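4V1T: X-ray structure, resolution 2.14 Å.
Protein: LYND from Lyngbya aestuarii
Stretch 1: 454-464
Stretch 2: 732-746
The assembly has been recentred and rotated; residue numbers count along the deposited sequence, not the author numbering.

Stretch 1 (454-464) EQCLCFSDGQY
Stretch 2 (732-746) VTVPGMRHFWSRFGE

Three direct hydrogen bonds join the two stretches, and Gln463 makes two of them. Its side chain (chi1 -82°, chi2 -179°, chi3 -68°) reads the backbone of stretch 2 with both ends of the amide: NE2 donates to Ser742 O at 2.8 Å, while OE1 accepts from Phe744 N at 3.0 Å and 168°, nearly linear. The same OE1 also accepts from Ser460 N at 2.9 Å, so a single oxygen ties the start of the helix to the neighbouring stretch. Ser460 (chi1 81°) completes the arrangement as the N-cap of helix 461-464, its OG accepting from Gln463 N at 2.8 Å.

The third bond runs from Gly745 N to Cys458 O, 2.7 Å. Cys458 leaves the preceding helix, 454-457, with positive phi (64/42), and Phe459 (-80/148) and Ser460 (-75/164) then continue in extended conformation. Here the backbones are closest, with the CA atoms of Ser460 and Gly745 3.8 Å apart. Gly745 (-67/158) fits because it has no side chain: an ideal CB would lie 2.6 Å from Cys458 O and 2.9 Å from Phe459 O.

Arg738, with chi1 to chi3 all m (-41°, -58°, -65°), braces stretch 2 from within. Its NH2 donates to Arg743 O and Gly745 O, both at 2.9 Å, and Cys458 CB lies over one face of the guanidinium, 3.7 Å from Arg738 NH2.

Arg743 contributes the largest covered area, its extended side chain (chi1 -56°, chi2 to chi4 near 180°) lying along stretch 1. Although the CA-to-CB bond of Phe459 points away, its ring (chi1 -75°, chi2 -83°) comes back to meet this arginine. Arg743 CG forms a CH-pi contact over the ring face, 4.0 Å from the Phe459 centroid, and Phe459 CZ approaches Arg743 NE to 3.4 Å. Leu457 CD2 lies 3.8 Å from Arg743 NH1. Water 1 extends the contact, donating to Cys456 O at 2.8 Å and accepting a weak bond from Arg743 NH1 at 2.7 Å.

Farther out, strand 732-733 leads into Pro735 (-54/127) and Gly736 (113/-35), whose backbone angles call for glycine. The CA atoms of Cys456 and Pro735 are 4.8 Å apart; thus the register pairs 456 with 735 and 460 with 745, both chains advancing in the same sense. Water 2 accepts from Gly736 N at 2.9 Å and lies 2.8 Å from Cys456 O. Cys456 (chi1 -60°) closes this end by apolar packing, its SG 3.9 Å from Thr733 CG2 and 4.2 Å from Pro735 CG.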

# COMPACT_ATOMS: atom_id res chain seq x y z
N GLU B 454 19.98 6.72 41.31
CA GLU B 454 18.87 7.12 42.17
C GLU B 454 18.37 8.53 41.88
O GLU B 454 17.24 8.88 42.21
CB GLU B 454 19.27 7.02 43.65
CG GLU B 454 19.49 5.59 44.11
CD GLU B 454 19.74 5.48 45.60
OE1 GLU B 454 19.23 6.31 46.38
OE2 GLU B 454 20.45 4.55 46.01
N GLN B 455 19.21 9.34 41.24
CA GLN B 455 18.79 10.67 40.80
C GLN B 455 17.74 10.59 39.68
O GLN B 455 16.97 11.52 39.46
CB GLN B 455 20.00 11.46 40.30
CG GLN B 455 20.94 11.90 41.40
CD GLN B 455 22.08 12.73 40.86
OE1 GLN B 455 21.86 13.80 40.29
NE2 GLN B 455 23.31 12.23 41.01
N CYS B 456 17.71 9.46 38.98
CA CYS B 456 16.75 9.28 37.90
C CYS B 456 15.54 8.50 38.38
O CYS B 456 14.42 8.85 38.05
CB CYS B 456 17.42 8.56 36.73
SG CYS B 456 18.81 9.49 36.06
N LEU B 457 15.78 7.45 39.16
CA LEU B 457 14.71 6.55 39.59
C LEU B 457 13.79 7.23 40.59
O LEU B 457 12.58 7.22 40.43
CB LEU B 457 15.29 5.27 40.19
CG LEU B 457 16.18 4.43 39.26
CD1 LEU B 457 16.82 3.29 40.03
CD2 LEU B 457 15.40 3.91 38.06
N CYS B 458 14.37 7.81 41.63
CA CYS B 458 13.61 8.53 42.65
C CYS B 458 12.67 7.60 43.43
O CYS B 458 11.52 7.96 43.71
CB CYS B 458 12.81 9.69 42.02
SG CYS B 458 13.79 10.91 41.12
N PHE B 459 13.14 6.41 43.79
CA PHE B 459 12.42 5.56 44.72
C PHE B 459 12.67 6.05 46.16
O PHE B 459 13.74 6.57 46.47
CB PHE B 459 12.86 4.10 44.58
CG PHE B 459 12.34 3.42 43.36
CD1 PHE B 459 11.06 2.87 43.35
CD2 PHE B 459 13.12 3.29 42.23
CE1 PHE B 459 10.57 2.23 42.22
CE2 PHE B 459 12.64 2.66 41.09
CZ PHE B 459 11.36 2.12 41.09
N SER B 460 11.69 5.88 47.04
CA SER B 460 11.86 6.29 48.44
C SER B 460 12.75 5.30 49.19
O SER B 460 12.97 4.18 48.72
CB SER B 460 10.51 6.40 49.14
OG SER B 460 10.06 5.12 49.56
N ASP B 461 13.25 5.72 50.35
CA ASP B 461 14.00 4.83 51.22
C ASP B 461 13.13 3.69 51.72
O ASP B 461 13.58 2.55 51.80
CB ASP B 461 14.59 5.59 52.43
CG ASP B 461 15.68 6.55 52.03
OD1 ASP B 461 16.46 6.25 51.10
OD2 ASP B 461 15.77 7.63 52.66
N GLY B 462 11.88 4.00 52.07
CA GLY B 462 10.93 3.00 52.50
C GLY B 462 10.66 1.98 51.40
O GLY B 462 10.55 0.79 51.66
N GLN B 463 10.55 2.46 50.17
CA GLN B 463 10.28 1.57 49.04
C GLN B 463 11.39 0.56 48.86
O GLN B 463 11.14 -0.63 48.63
CB GLN B 463 10.09 2.37 47.76
CG GLN B 463 8.70 2.97 47.59
CD GLN B 463 8.57 3.72 46.29
OE1 GLN B 463 9.20 4.77 46.11
NE2 GLN B 463 7.79 3.19 45.37
N TYR B 464 12.63 1.03 48.96
CA TYR B 464 13.79 0.16 48.83
C TYR B 464 13.85 -0.87 49.96
O TYR B 464 14.07 -2.05 49.71
CB TYR B 464 15.08 0.97 48.83
CG TYR B 464 15.50 1.51 47.48
CD1 TYR B 464 15.64 0.67 46.39
CD2 TYR B 464 15.80 2.85 47.31
CE1 TYR B 464 16.04 1.15 45.16
CE2 TYR B 464 16.20 3.35 46.08
CZ TYR B 464 16.32 2.49 45.01
OH TYR B 464 16.73 2.95 43.79
N VAL B 732 15.96 10.79 26.03
CA VAL B 732 16.23 12.02 26.75
C VAL B 732 15.99 11.79 28.24
O VAL B 732 14.95 11.26 28.63
CB VAL B 732 15.33 13.16 26.27
CG1 VAL B 732 15.73 14.46 26.92
CG2 VAL B 732 15.40 13.27 24.75
N THR B 733 16.94 12.22 29.07
CA THR B 733 16.86 12.06 30.51
C THR B 733 17.09 13.38 31.21
O THR B 733 18.11 14.02 31.00
CB THR B 733 17.90 11.04 31.02
OG1 THR B 733 17.55 9.75 30.51
CG2 THR B 733 17.92 10.98 32.55
N VAL B 734 16.13 13.77 32.06
CA VAL B 734 16.24 14.97 32.87
C VAL B 734 16.12 14.57 34.34
O VAL B 734 15.02 14.49 34.88
CB VAL B 734 15.16 16.00 32.51
CG1 VAL B 734 15.32 17.25 33.35
CG2 VAL B 734 15.25 16.38 31.03
N PRO B 735 17.26 14.29 35.00
CA PRO B 735 17.23 13.79 36.38
C PRO B 735 16.44 14.68 37.32
O PRO B 735 16.68 15.88 37.38
CB PRO B 735 18.71 13.79 36.76
CG PRO B 735 19.43 13.60 35.47
CD PRO B 735 18.63 14.39 34.48
N GLY B 736 15.49 14.09 38.05
CA GLY B 736 14.62 14.81 38.96
C GLY B 736 13.17 14.80 38.49
O GLY B 736 12.25 14.74 39.30
N MET B 737 12.97 14.85 37.18
CA MET B 737 11.61 14.84 36.64
C MET B 737 10.99 13.48 36.84
O MET B 737 11.65 12.45 36.73
CB MET B 737 11.61 15.24 35.16
CG MET B 737 11.95 16.71 34.97
SD MET B 737 11.81 17.29 33.27
CE MET B 737 10.03 17.35 33.09
N ARG B 738 9.69 13.48 37.15
CA ARG B 738 9.01 12.29 37.62
C ARG B 738 8.40 11.43 36.51
O ARG B 738 7.87 11.95 35.52
CB ARG B 738 7.92 12.69 38.62
CG ARG B 738 8.31 13.79 39.59
CD ARG B 738 9.53 13.41 40.41
NE ARG B 738 9.25 12.28 41.28
CZ ARG B 738 9.85 12.04 42.44
NH1 ARG B 738 10.77 12.86 42.90
NH2 ARG B 738 9.51 10.97 43.14
N HIS B 739 8.47 10.12 36.70
CA HIS B 739 7.72 9.16 35.91
C HIS B 739 6.34 9.08 36.54
O HIS B 739 6.21 9.34 37.73
CB HIS B 739 8.43 7.80 35.91
CG HIS B 739 8.08 6.93 34.74
ND1 HIS B 739 8.98 6.05 34.19
CD2 HIS B 739 6.94 6.80 34.02
CE1 HIS B 739 8.41 5.41 33.18
NE2 HIS B 739 7.18 5.85 33.06
N PHE B 740 5.31 8.74 35.76
CA PHE B 740 3.98 8.57 36.33
C PHE B 740 3.77 7.19 36.94
O PHE B 740 2.64 6.77 37.19
CB PHE B 740 2.89 8.87 35.28
CG PHE B 740 2.90 7.97 34.06
CD1 PHE B 740 2.67 6.61 34.17
CD2 PHE B 740 3.05 8.52 32.80
CE1 PHE B 740 2.65 5.80 33.04
CE2 PHE B 740 3.03 7.71 31.67
CZ PHE B 740 2.83 6.36 31.79
N TRP B 741 4.87 6.49 37.19
CA TRP B 741 4.85 5.23 37.93
C TRP B 741 5.00 5.53 39.42
O TRP B 741 5.35 6.65 39.80
CB TRP B 741 5.96 4.31 37.44
CG TRP B 741 5.79 3.85 36.01
CD1 TRP B 741 4.67 3.98 35.23
CD2 TRP B 741 6.76 3.17 35.20
NE1 TRP B 741 4.89 3.43 33.99
CE2 TRP B 741 6.17 2.93 33.95
CE3 TRP B 741 8.08 2.75 35.42
CZ2 TRP B 741 6.85 2.29 32.91
CZ3 TRP B 741 8.75 2.11 34.39
CH2 TRP B 741 8.13 1.88 33.16
N SER B 742 4.72 4.54 40.26
CA SER B 742 4.71 4.73 41.71
C SER B 742 6.12 4.83 42.31
O SER B 742 6.60 3.90 42.97
CB SER B 742 3.94 3.60 42.39
OG SER B 742 2.58 3.58 41.98
N ARG B 743 6.77 5.97 42.08
CA ARG B 743 8.12 6.22 42.61
C ARG B 743 8.08 7.45 43.51
O ARG B 743 7.94 8.57 43.02
CB ARG B 743 9.12 6.40 41.47
CG ARG B 743 9.13 5.20 40.51
CD ARG B 743 10.14 5.37 39.40
NE ARG B 743 10.31 4.16 38.60
CZ ARG B 743 11.14 4.08 37.57
NH1 ARG B 743 11.87 5.13 37.20
NH2 ARG B 743 11.25 2.95 36.89
N PHE B 744 8.19 7.23 44.81
CA PHE B 744 7.85 8.26 45.80
C PHE B 744 9.05 8.81 46.56
O PHE B 744 8.92 9.22 47.72
CB PHE B 744 6.83 7.70 46.79
CG PHE B 744 5.57 7.20 46.15
CD1 PHE B 744 5.04 7.85 45.04
CD2 PHE B 744 4.90 6.10 46.66
CE1 PHE B 744 3.88 7.40 44.44
CE2 PHE B 744 3.73 5.65 46.06
CZ PHE B 744 3.22 6.30 44.96
N GLY B 745 10.21 8.83 45.92
CA GLY B 745 11.38 9.48 46.50
C GLY B 745 11.17 10.98 46.59
O GLY B 745 10.34 11.54 45.89
N GLU B 746 11.92 11.63 47.48
CA GLU B 746 11.79 13.07 47.69
C GLU B 746 12.11 13.85 46.41
O GLU B 746 12.85 13.38 45.56
CB GLU B 746 12.72 13.52 48.83
CG GLU B 746 14.21 13.43 48.53
CD GLU B 746 15.09 13.74 49.74
OE1 GLU B 746 14.56 13.90 50.86
OE2 GLU B 746 16.32 13.81 49.58
O HOH W 1 12.11 7.80 36.90
O HOH W 2 14.22 11.54 37.50